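Local coordinates for probable O-methyltransferase (Mycobacterium tuberculosis, PDB 6JCL) that transfers a methyl group from S-adenosyl-L-methionine to a hydroxyl of catechol-like compounds in a reaction that depends on a divalent metal cation, and forms a homodimer, at the interface of chains A and B. Coordinates in Å, arbitrary orientation; residue numbers count along the deposited sequence, not the author numbering. Chains: chain A/B, Probable O-methyltransferase.

Contact 1: the interface of chains A and B. Residues chain A 168, 171, 173-174, 204, 211; chain B 7-9, 12.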
ATOM      1  N   ILE A 168      14.064  -3.281   2.337  1.00 15.81           N
ATOM      2  CA  ILE A 168      14.809  -2.157   2.905  1.00 15.85           C
ATOM      3  C   ILE A 168      15.840  -2.614   3.934  1.00 15.67           C
ATOM      4  O   ILE A 168      16.967  -2.089   3.967  1.00 15.54           O
ATOM      5  CB  ILE A 168      13.858  -1.098   3.516  1.00 14.58           C
ATOM      6  CG1 ILE A 168      12.807  -0.633   2.478  1.00 15.18           C
ATOM      7  CG2 ILE A 168      14.668   0.089   4.093  1.00 15.60           C
ATOM      8  CD1 ILE A 168      13.405   0.090   1.253  1.00 17.01           C
ATOM      9  N   GLY A 171      17.869  -0.106   6.163  1.00 16.46           N
ATOM     10  CA  GLY A 171      18.781   0.735   5.426  1.00 17.01           C
ATOM     11  C   GLY A 171      20.006   0.022   4.911  1.00 19.90           C
ATOM     12  O   GLY A 171      20.857   0.666   4.285  1.00 20.07           O
ATOM     13  N   ILE A 173      20.426  -1.777   2.470  1.00 17.66           N
ATOM     14  CA  ILE A 173      20.562  -1.731   1.020  1.00 21.08           C
ATOM     15  C   ILE A 173      21.506  -0.626   0.581  1.00 26.83           C
ATOM     16  O   ILE A 173      21.970  -0.639  -0.559  1.00 23.20           O
ATOM     17  CB  ILE A 173      19.194  -1.545   0.324  1.00 18.35           C
ATOM     18  CG1 ILE A 173      18.473  -0.306   0.850  1.00 16.69           C
ATOM     19  CG2 ILE A 173      18.302  -2.788   0.499  1.00 17.56           C
ATOM     20  CD1 ILE A 173      17.293   0.148  -0.078  1.00 19.13           C
ATOM     21  N   LEU A 174      21.836   0.311   1.472  1.00 18.58           N
ATOM     22  CA  LEU A 174      22.799   1.370   1.168  1.00 19.49           C
ATOM     23  C   LEU A 174      24.203   1.045   1.672  1.00 25.70           C
ATOM     24  O   LEU A 174      25.136   1.805   1.401  1.00 28.04           O
ATOM     25  CB  LEU A 174      22.345   2.702   1.774  1.00 27.61           C
ATOM     26  CG  LEU A 174      21.303   3.529   1.003  1.00 33.59           C
ATOM     27  CD1 LEU A 174      20.301   2.670   0.292  1.00 33.23           C
ATOM     28  CD2 LEU A 174      20.621   4.527   1.922  1.00 30.66           C
ATOM     29  N   GLN A 204       9.066   2.508   2.584  1.00 14.55           N
ATOM     30  CA  GLN A 204       9.720   2.131   3.837  1.00 14.43           C
ATOM     31  C   GLN A 204       8.713   2.097   4.976  1.00 14.31           C
ATOM     32  O   GLN A 204       7.894   3.007   5.114  1.00 14.52           O
ATOM     33  CB  GLN A 204      10.806   3.141   4.194  1.00 14.89           C
ATOM     34  CG  GLN A 204      11.806   3.403   3.069  1.00 15.20           C
ATOM     35  CD  GLN A 204      12.926   4.325   3.528  1.00 15.76           C
ATOM     36  OE1 GLN A 204      13.652   4.000   4.487  1.00 15.89           O
ATOM     37  NE2 GLN A 204      13.046   5.483   2.890  1.00 16.28           N
ATOM     38  N   TRP A 211      12.508  -1.442  11.051  1.00 15.26           N
ATOM     39  CA  TRP A 211      12.580  -0.632   9.828  1.00 15.05           C
ATOM     40  C   TRP A 211      12.819  -1.539   8.626  1.00 15.15           C
ATOM     41  O   TRP A 211      13.875  -2.173   8.508  1.00 15.97           O
ATOM     42  CB  TRP A 211      13.677   0.424   9.982  1.00 15.60           C
ATOM     43  CG  TRP A 211      13.966   1.250   8.757  1.00 17.68           C
ATOM     44  CD1 TRP A 211      13.123   1.506   7.695  1.00 16.57           C
ATOM     45  CD2 TRP A 211      15.188   1.938   8.483  1.00 16.24           C
ATOM     46  NE1 TRP A 211      13.779   2.306   6.769  1.00 15.48           N
ATOM     47  CE2 TRP A 211      15.041   2.578   7.233  1.00 16.03           C
ATOM     48  CE3 TRP A 211      16.403   2.073   9.179  1.00 19.79           C
ATOM     49  CZ2 TRP A 211      16.066   3.344   6.657  1.00 18.08           C
ATOM     50  CZ3 TRP A 211      17.427   2.830   8.603  1.00 18.93           C
ATOM     51  CH2 TRP A 211      17.249   3.458   7.352  1.00 19.89           C
TER
ATOM     52  N   PRO B   7      23.048   4.663   7.417  1.00 32.02           N
ATOM     53  CA  PRO B   7      21.960   4.973   6.482  1.00 30.49           C
ATOM     54  C   PRO B   7      20.720   5.361   7.264  1.00 27.80           C
ATOM     55  O   PRO B   7      20.460   4.835   8.344  1.00 28.24           O
ATOM     56  CB  PRO B   7      21.766   3.660   5.711  1.00 32.54           C
ATOM     57  CG  PRO B   7      23.092   3.001   5.774  1.00 36.11           C
ATOM     58  CD  PRO B   7      23.608   3.324   7.153  1.00 33.55           C
ATOM     59  N   ASN B   8      19.979   6.329   6.742  1.00 21.69           N
ATOM     60  CA  ASN B   8      18.756   6.809   7.360  1.00 21.10           C
ATOM     61  C   ASN B   8      17.638   6.790   6.332  1.00 19.38           C
ATOM     62  O   ASN B   8      17.885   6.634   5.134  1.00 20.63           O
ATOM     63  CB  ASN B   8      18.976   8.226   7.926  1.00 23.53           C
ATOM     64  CG  ASN B   8      19.569   9.158   6.907  1.00 29.78           C
ATOM     65  OD1 ASN B   8      18.966   9.423   5.875  1.00 27.18           O
ATOM     66  ND2 ASN B   8      20.788   9.626   7.167  1.00 33.54           N
ATOM     67  N   PRO B   9      16.391   6.958   6.758  1.00 20.97           N
ATOM     68  CA  PRO B   9      15.268   6.826   5.793  1.00 17.76           C
ATOM     69  C   PRO B   9      15.311   7.866   4.681  1.00 19.02           C
ATOM     70  O   PRO B   9      15.039   7.523   3.523  1.00 18.77           O
ATOM     71  CB  PRO B   9      14.015   6.973   6.675  1.00 18.00           C
ATOM     72  CG  PRO B   9      14.489   6.418   8.049  1.00 17.61           C
ATOM     73  CD  PRO B   9      15.916   6.959   8.161  1.00 18.75           C
ATOM     74  N   VAL B  12      17.684   6.523   2.071  1.00 20.99           N
ATOM     75  CA  VAL B  12      17.069   5.407   1.352  1.00 18.73           C
ATOM     76  C   VAL B  12      16.060   5.939   0.334  1.00 18.30           C
ATOM     77  O   VAL B  12      16.020   5.485  -0.818  1.00 20.33           O
ATOM     78  CB  VAL B  12      16.424   4.419   2.349  1.00 20.51           C
ATOM     79  CG1 VAL B  12      15.518   3.393   1.616  1.00 19.02           C
ATOM     80  CG2 VAL B  12      17.500   3.704   3.151  1.00 20.63           C
TER

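Contact 2: the interface of chains A and B. Residues chain A 20, 47-48, 50-51, 54; chain B 200-203.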
ATOM      1  N   LEU A  20      -7.918  -1.741  14.612  1.00 19.61           N
ATOM      2  CA  LEU A  20      -8.316  -2.017  13.237  1.00 19.32           C
ATOM      3  C   LEU A  20      -8.476  -3.495  12.925  1.00 23.03           C
ATOM      4  O   LEU A  20      -9.146  -3.827  11.945  1.00 24.04           O
ATOM      5  CB  LEU A  20      -7.292  -1.420  12.259  1.00 18.49           C
ATOM      6  CG  LEU A  20      -7.088   0.092  12.346  1.00 20.20           C
ATOM      7  CD1 LEU A  20      -6.040   0.501  11.327  1.00 18.83           C
ATOM      8  CD2 LEU A  20      -8.385   0.838  12.116  1.00 19.43           C
ATOM      9  N   GLN A  47      -1.010  -5.621  10.600  1.00 16.35           N
ATOM     10  CA  GLN A  47      -1.312  -4.515   9.680  1.00 15.22           C
ATOM     11  C   GLN A  47      -0.834  -4.827   8.261  1.00 16.11           C
ATOM     12  O   GLN A  47      -1.499  -4.472   7.268  1.00 16.85           O
ATOM     13  CB  GLN A  47      -0.672  -3.206  10.174  1.00 20.23           C
ATOM     14  CG  GLN A  47      -1.182  -2.690  11.554  1.00 16.28           C
ATOM     15  CD  GLN A  47      -2.701  -2.598  11.648  1.00 20.88           C
ATOM     16  OE1 GLN A  47      -3.344  -1.834  10.922  1.00 21.03           O
ATOM     17  NE2 GLN A  47      -3.286  -3.371  12.566  1.00 22.75           N
ATOM     18  N   GLN A  48       0.335  -5.465   8.151  1.00 15.75           N
ATOM     19  CA  GLN A  48       0.874  -5.845   6.853  1.00 17.05           C
ATOM     20  C   GLN A  48       0.009  -6.901   6.185  1.00 18.56           C
ATOM     21  O   GLN A  48      -0.262  -6.827   4.979  1.00 17.72           O
ATOM     22  CB  GLN A  48       2.300  -6.369   7.017  1.00 18.58           C
ATOM     23  CG  GLN A  48       3.280  -5.331   7.478  1.00 18.63           C
ATOM     24  CD  GLN A  48       4.627  -5.947   7.839  1.00 21.37           C
ATOM     25  OE1 GLN A  48       4.733  -7.155   8.043  1.00 23.35           O
ATOM     26  NE2 GLN A  48       5.657  -5.111   7.928  1.00 22.07           N
ATOM     27  N   LYS A  50      -3.178  -7.495   6.784  1.00 17.72           N
ATOM     28  CA  LYS A  50      -4.433  -6.881   6.393  1.00 17.51           C
ATOM     29  C   LYS A  50      -4.268  -6.051   5.127  1.00 18.62           C
ATOM     30  O   LYS A  50      -5.168  -6.024   4.281  1.00 19.33           O
ATOM     31  CB  LYS A  50      -4.974  -6.023   7.529  1.00 16.34           C
ATOM     32  CG  LYS A  50      -6.380  -5.473   7.217  1.00 21.86           C
ATOM     33  CD  LYS A  50      -7.269  -5.682   8.415  1.00 26.11           C
ATOM     34  CE  LYS A  50      -8.711  -5.432   8.070  1.00 28.40           C
ATOM     35  NZ  LYS A  50      -9.403  -4.818   9.204  1.00 22.69           N
ATOM     36  N   PHE A  51      -3.122  -5.374   4.972  1.00 16.21           N
ATOM     37  CA  PHE A  51      -2.851  -4.643   3.733  1.00 15.22           C
ATOM     38  C   PHE A  51      -2.914  -5.576   2.518  1.00 15.37           C
ATOM     39  O   PHE A  51      -3.517  -5.234   1.494  1.00 19.00           O
ATOM     40  CB  PHE A  51      -1.479  -3.943   3.833  1.00 15.98           C
ATOM     41  CG  PHE A  51      -1.037  -3.305   2.544  1.00 16.65           C
ATOM     42  CD1 PHE A  51      -1.375  -1.987   2.257  1.00 22.99           C
ATOM     43  CD2 PHE A  51      -0.294  -4.021   1.618  1.00 18.73           C
ATOM     44  CE1 PHE A  51      -0.968  -1.392   1.073  1.00 26.76           C
ATOM     45  CE2 PHE A  51       0.112  -3.426   0.430  1.00 21.39           C
ATOM     46  CZ  PHE A  51      -0.226  -2.109   0.157  1.00 22.88           C
ATOM     47  N   LEU A  54      -6.575  -6.416   1.872  1.00 17.52           N
ATOM     48  CA  LEU A  54      -7.332  -5.329   1.261  1.00 17.83           C
ATOM     49  C   LEU A  54      -6.882  -5.055  -0.170  1.00 19.81           C
ATOM     50  O   LEU A  54      -7.696  -4.637  -1.006  1.00 19.94           O
ATOM     51  CB  LEU A  54      -7.202  -4.076   2.123  1.00 17.61           C
ATOM     52  CG  LEU A  54      -7.827  -4.220   3.525  1.00 17.93           C
ATOM     53  CD1 LEU A  54      -7.616  -2.922   4.330  1.00 18.48           C
ATOM     54  CD2 LEU A  54      -9.306  -4.565   3.504  1.00 19.54           C
TER
ATOM     55  N   ALA B 200     -10.279  -1.853   7.363  1.00 18.10           N
ATOM     56  CA  ALA B 200      -9.171  -0.904   7.320  1.00 17.14           C
ATOM     57  C   ALA B 200      -7.890  -1.481   7.912  1.00 16.88           C
ATOM     58  O   ALA B 200      -7.918  -2.375   8.775  1.00 17.42           O
ATOM     59  CB  ALA B 200      -9.537   0.405   8.051  1.00 17.78           C
ATOM     60  N   THR B 201      -6.770  -0.956   7.417  1.00 17.19           N
ATOM     61  CA  THR B 201      -5.444  -1.209   7.966  1.00 16.38           C
ATOM     62  C   THR B 201      -4.698   0.116   8.021  1.00 17.75           C
ATOM     63  O   THR B 201      -5.102   1.097   7.403  1.00 17.49           O
ATOM     64  CB  THR B 201      -4.655  -2.242   7.135  1.00 17.97           C
ATOM     65  OG1 THR B 201      -3.512  -2.657   7.891  1.00 19.37           O
ATOM     66  CG2 THR B 201      -4.175  -1.664   5.770  1.00 15.48           C
ATOM     67  N   ALA B 202      -3.600   0.155   8.776  1.00 15.08           N
ATOM     68  CA  ALA B 202      -2.778   1.357   8.797  1.00 14.61           C
ATOM     69  C   ALA B 202      -1.322   0.936   8.806  1.00 14.48           C
ATOM     70  O   ALA B 202      -0.935   0.069   9.590  1.00 15.79           O
ATOM     71  CB  ALA B 202      -3.051   2.252  10.012  1.00 15.63           C
ATOM     72  N   ILE B 203      -0.535   1.546   7.935  1.00 14.09           N
ATOM     73  CA  ILE B 203       0.863   1.198   7.734  1.00 15.56           C
ATOM     74  C   ILE B 203       1.699   2.384   8.181  1.00 14.88           C
ATOM     75  O   ILE B 203       1.551   3.487   7.643  1.00 14.62           O
ATOM     76  CB  ILE B 203       1.142   0.863   6.255  1.00 13.93           C
ATOM     77  CG1 ILE B 203       0.291  -0.354   5.837  1.00 14.27           C
ATOM     78  CG2 ILE B 203       2.641   0.682   5.989  1.00 15.13           C
ATOM     79  CD1 ILE B 203       0.554  -1.626   6.652  1.00 18.66           C
TER
HETATM   80  O   HOH W   1     -11.004  -2.352  10.141  1.00 24.58           O

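Contact 3: the interface of chains A and B. Residues chain A 203-206, 211; chain B 204-207.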
ATOM      1  N   ILE A 203       7.974   1.402  -0.460  1.00 14.67           N
ATOM      2  CA  ILE A 203       7.553   2.147   0.720  1.00 16.80           C
ATOM      3  C   ILE A 203       8.327   1.618   1.917  1.00 16.15           C
ATOM      4  O   ILE A 203       8.222   0.427   2.261  1.00 16.35           O
ATOM      5  CB  ILE A 203       6.040   2.026   0.959  1.00 14.56           C
ATOM      6  CG1 ILE A 203       5.262   2.547  -0.271  1.00 18.10           C
ATOM      7  CG2 ILE A 203       5.647   2.790   2.223  1.00 15.59           C
ATOM      8  CD1 ILE A 203       5.589   3.983  -0.641  1.00 21.62           C
ATOM      9  N   GLN A 204       9.066   2.508   2.584  1.00 14.55           N
ATOM     10  CA  GLN A 204       9.720   2.131   3.837  1.00 14.43           C
ATOM     11  C   GLN A 204       8.713   2.097   4.976  1.00 14.31           C
ATOM     12  O   GLN A 204       7.894   3.007   5.114  1.00 14.52           O
ATOM     13  CB  GLN A 204      10.806   3.141   4.194  1.00 14.89           C
ATOM     14  CG  GLN A 204      11.806   3.403   3.069  1.00 15.20           C
ATOM     15  CD  GLN A 204      12.926   4.325   3.528  1.00 15.76           C
ATOM     16  OE1 GLN A 204      13.652   4.000   4.487  1.00 15.89           O
ATOM     17  NE2 GLN A 204      13.046   5.483   2.890  1.00 16.28           N
ATOM     18  N   THR A 205       8.801   1.057   5.819  1.00 14.08           N
ATOM     19  CA  THR A 205       7.840   0.874   6.903  1.00 14.34           C
ATOM     20  C   THR A 205       8.561   0.704   8.226  1.00 14.25           C
ATOM     21  O   THR A 205       9.737   0.328   8.279  1.00 15.52           O
ATOM     22  CB  THR A 205       6.927  -0.341   6.682  1.00 17.89           C
ATOM     23  OG1 THR A 205       7.697  -1.552   6.653  1.00 17.89           O
ATOM     24  CG2 THR A 205       6.141  -0.179   5.366  1.00 16.78           C
ATOM     25  N   VAL A 206       7.839   0.995   9.300  1.00 14.46           N
ATOM     26  CA  VAL A 206       8.269   0.643  10.646  1.00 15.05           C
ATOM     27  C   VAL A 206       7.068   0.022  11.344  1.00 14.89           C
ATOM     28  O   VAL A 206       5.944   0.036  10.833  1.00 15.35           O
ATOM     29  CB  VAL A 206       8.816   1.847  11.447  1.00 16.77           C
ATOM     30  CG1 VAL A 206      10.189   2.290  10.878  1.00 15.46           C
ATOM     31  CG2 VAL A 206       7.817   3.017  11.432  1.00 15.54           C
ATOM     32  N   TRP A 211      12.508  -1.442  11.051  1.00 15.26           N
ATOM     33  CA  TRP A 211      12.580  -0.632   9.828  1.00 15.05           C
ATOM     34  C   TRP A 211      12.819  -1.539   8.626  1.00 15.15           C
ATOM     35  O   TRP A 211      13.875  -2.173   8.508  1.00 15.97           O
ATOM     36  CB  TRP A 211      13.677   0.424   9.982  1.00 15.60           C
ATOM     37  CG  TRP A 211      13.966   1.250   8.757  1.00 17.68           C
ATOM     38  CD1 TRP A 211      13.123   1.506   7.695  1.00 16.57           C
ATOM     39  CD2 TRP A 211      15.188   1.938   8.483  1.00 16.24           C
ATOM     40  NE1 TRP A 211      13.779   2.306   6.769  1.00 15.48           N
ATOM     41  CE2 TRP A 211      15.041   2.578   7.233  1.00 16.03           C
ATOM     42  CE3 TRP A 211      16.403   2.073   9.179  1.00 19.79           C
ATOM     43  CZ2 TRP A 211      16.066   3.344   6.657  1.00 18.08           C
ATOM     44  CZ3 TRP A 211      17.427   2.830   8.603  1.00 18.93           C
ATOM     45  CH2 TRP A 211      17.249   3.458   7.352  1.00 19.89           C
TER
ATOM     46  N   GLN B 204       2.591   2.156   9.144  1.00 14.17           N
ATOM     47  CA  GLN B 204       3.541   3.194   9.534  1.00 14.21           C
ATOM     48  C   GLN B 204       4.681   3.268   8.530  1.00 14.10           C
ATOM     49  O   GLN B 204       5.211   2.244   8.110  1.00 14.21           O
ATOM     50  CB  GLN B 204       4.115   2.894  10.917  1.00 14.72           C
ATOM     51  CG  GLN B 204       3.071   2.675  11.992  1.00 15.03           C
ATOM     52  CD  GLN B 204       3.757   2.417  13.322  1.00 18.77           C
ATOM     53  OE1 GLN B 204       4.479   3.283  13.817  1.00 15.93           O
ATOM     54  NE2 GLN B 204       3.533   1.236  13.910  1.00 16.12           N
ATOM     55  N   THR B 205       5.075   4.487   8.176  1.00 14.02           N
ATOM     56  CA  THR B 205       6.092   4.709   7.160  1.00 14.43           C
ATOM     57  C   THR B 205       7.195   5.605   7.702  1.00 14.56           C
ATOM     58  O   THR B 205       7.002   6.354   8.660  1.00 14.98           O
ATOM     59  CB  THR B 205       5.503   5.363   5.897  1.00 13.80           C
ATOM     60  OG1 THR B 205       4.916   6.625   6.247  1.00 18.00           O
ATOM     61  CG2 THR B 205       4.418   4.431   5.293  1.00 13.64           C
ATOM     62  N   VAL B 206       8.368   5.498   7.079  1.00 14.78           N
ATOM     63  CA  VAL B 206       9.446   6.467   7.244  1.00 15.87           C
ATOM     64  C   VAL B 206       9.977   6.817   5.864  1.00 17.32           C
ATOM     65  O   VAL B 206       9.610   6.213   4.849  1.00 17.05           O
ATOM     66  CB  VAL B 206      10.592   5.969   8.149  1.00 15.68           C
ATOM     67  CG1 VAL B 206      10.091   5.787   9.605  1.00 16.86           C
ATOM     68  CG2 VAL B 206      11.190   4.678   7.578  1.00 16.22           C
ATOM     69  N   GLY B 207      10.847   7.805   5.837  1.00 16.54           N
ATOM     70  CA  GLY B 207      11.371   8.253   4.563  1.00 18.57           C
ATOM     71  C   GLY B 207      11.718   9.724   4.667  1.00 22.26           C
ATOM     72  O   GLY B 207      12.001  10.220   5.751  1.00 20.44           O
TER

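Contact 1: the interface of chains A and B
A:Trp211 and A:Gln204 receive the start of the partner's N-terminal helix, residues 9-21, together with the stretch leading into it. The indole lies beneath B:Pro9, whose CG sits 3.7 Å above one face of the ring system near its rim, while the backbone N of A:Gly171 backs the opposite face. At the far edge of the six-membered ring, CH2 packs against the B:Asn8 backbone, and the carbonyl carbon of B:Pro7 lies in the ring plane. With CG anti to the backbone N (chi1 174°), the indole of A:Trp211 turns its NE1 toward A:Gln204 and donates to the amide OE1 at 2.8 Å, on a carbonyl lone pair and in the indole plane. With OE1 so engaged, the amide is fixed in rotation and NE2 points at the helix start, giving a nearly straight bond of 2.9 Å to the backbone O of B:Pro9 (173° at H). B:Val12 wedges between the amide and the 3-10 helix 169-174: CG1 rests 3.4 Å from CD of A:Gln204, with the CD1 tips of A:Ile168 and A:Ile173 farther off. Its other branch, CG2, presses on CD2 of A:Leu174 at 3.5 Å, a close methyl-methyl contact.

Contact 2: the interface of chains A and B
A:Gln47 and A:Lys50, on helix 46-58 of this cation-dependent, class I-like SAM-binding methyltransferase, grip the partner's edge strand 198-205 in a helix-on-strand contact. Hydrogen bonds centre on B:Thr201. Its OG1, set anti to the backbone N (chi1 -167°), shares the hydroxyl hydrogen between two acceptors or alternates between them: the backbone O of A:Gln47 at 2.8 Å, met on a lone pair, and OE1 of that residue's side-chain amide at 3.1 Å, approached from well above the carbonyl plane. The A:Gln47 chain bends at chi2 (-51°), which brings OE1 round to the strand, where it also accepts from the backbone N of B:Ala202, at 2.9 Å and in the carbonyl plane. The A:Lys50 chain lies alongside B:Thr201, the two pointing opposite ways, and its side-chain amine NZ bridges two backbone carbonyls, O of B:Ala200 across the interface at 2.9 Å and O of A:Leu20, at the end of helix 9-21, at 2.9 Å. A water links this same A:Leu20 O to the backbone N of B:Ala200. Apolar contacts flank the polar groups. CG2 of B:Thr201 faces the helix between CA of A:Phe51 and CD1 of A:Leu54, while the aliphatic part of A:Lys50 packs on the threonine CB. On one side CD1 of A:Leu20 touches CB of B:Ala202 at 3.7 Å; on the other, CD1 of B:Ile203 reaches tip-first to the A:Gln47 backbone, 3.6 Å from its O.

Contact 3: the interface of chains A and B
An antiparallel strand pairing about the molecular two-fold joins the subunits here, linking the ends of strand 198-206 of chain A and strand 198-205 of chain B across the homodimer. A:Thr205 faces its own copy, B:Thr205, at the bridge nearest the axis, and A:Val206 pairs with B:Gln204. Two equivalent backbone bonds close the pairing: N of B:Val206 to O of A:Gln204 at 3.2 Å, and N of A:Val206 to O of B:Gln204 at 3.1 Å. The two valines meet across the axis at about a right angle, CG1 to CG1 at 3.7 Å. In each, CG1 is anti to the carbonyl carbon (chi1 -71° in A:Val206, -66° in B:Val206), which leaves CG2 between the backbone N and the carbonyl carbon, turned onto the partner's glutamine: CG2 of A:Val206 lies against CB of B:Gln204, and CG2 of B:Val206 against CB of A:Gln204. The latter methyl also reaches the CD1-NE1 rim of A:Trp211, 3.6 Å from NE1, coming from the side of the indole plane on which B:Pro9 lies. Farther along the strand, the CG2 methyls of A:Ile203 and B:Thr205 touch at 3.7 Å. Backbone pairing and these apolar flanks together probably hold the two strands in register and help to fix how the two catalytic subunits are set against each other in the dimer.

Contact 3 lies between the others, its C-alpha centre about 9 Å from that of contact 1 and about 14 Å from that of contact 2; contacts 1 and 2 are about 22 Å apart. A:Gln204 and A:Trp211 serve both contact 1 and contact 3, and the strand that starts at residue 198 takes part in all three: chain A's in contact 1, chain B's in contact 2, both in contact 3. Helix 9-21 gives its start to contact 1 (chain B) and its end to contact 2 (chain A). By the two-fold each helix copy serves both, which suggests one connected dimer interface.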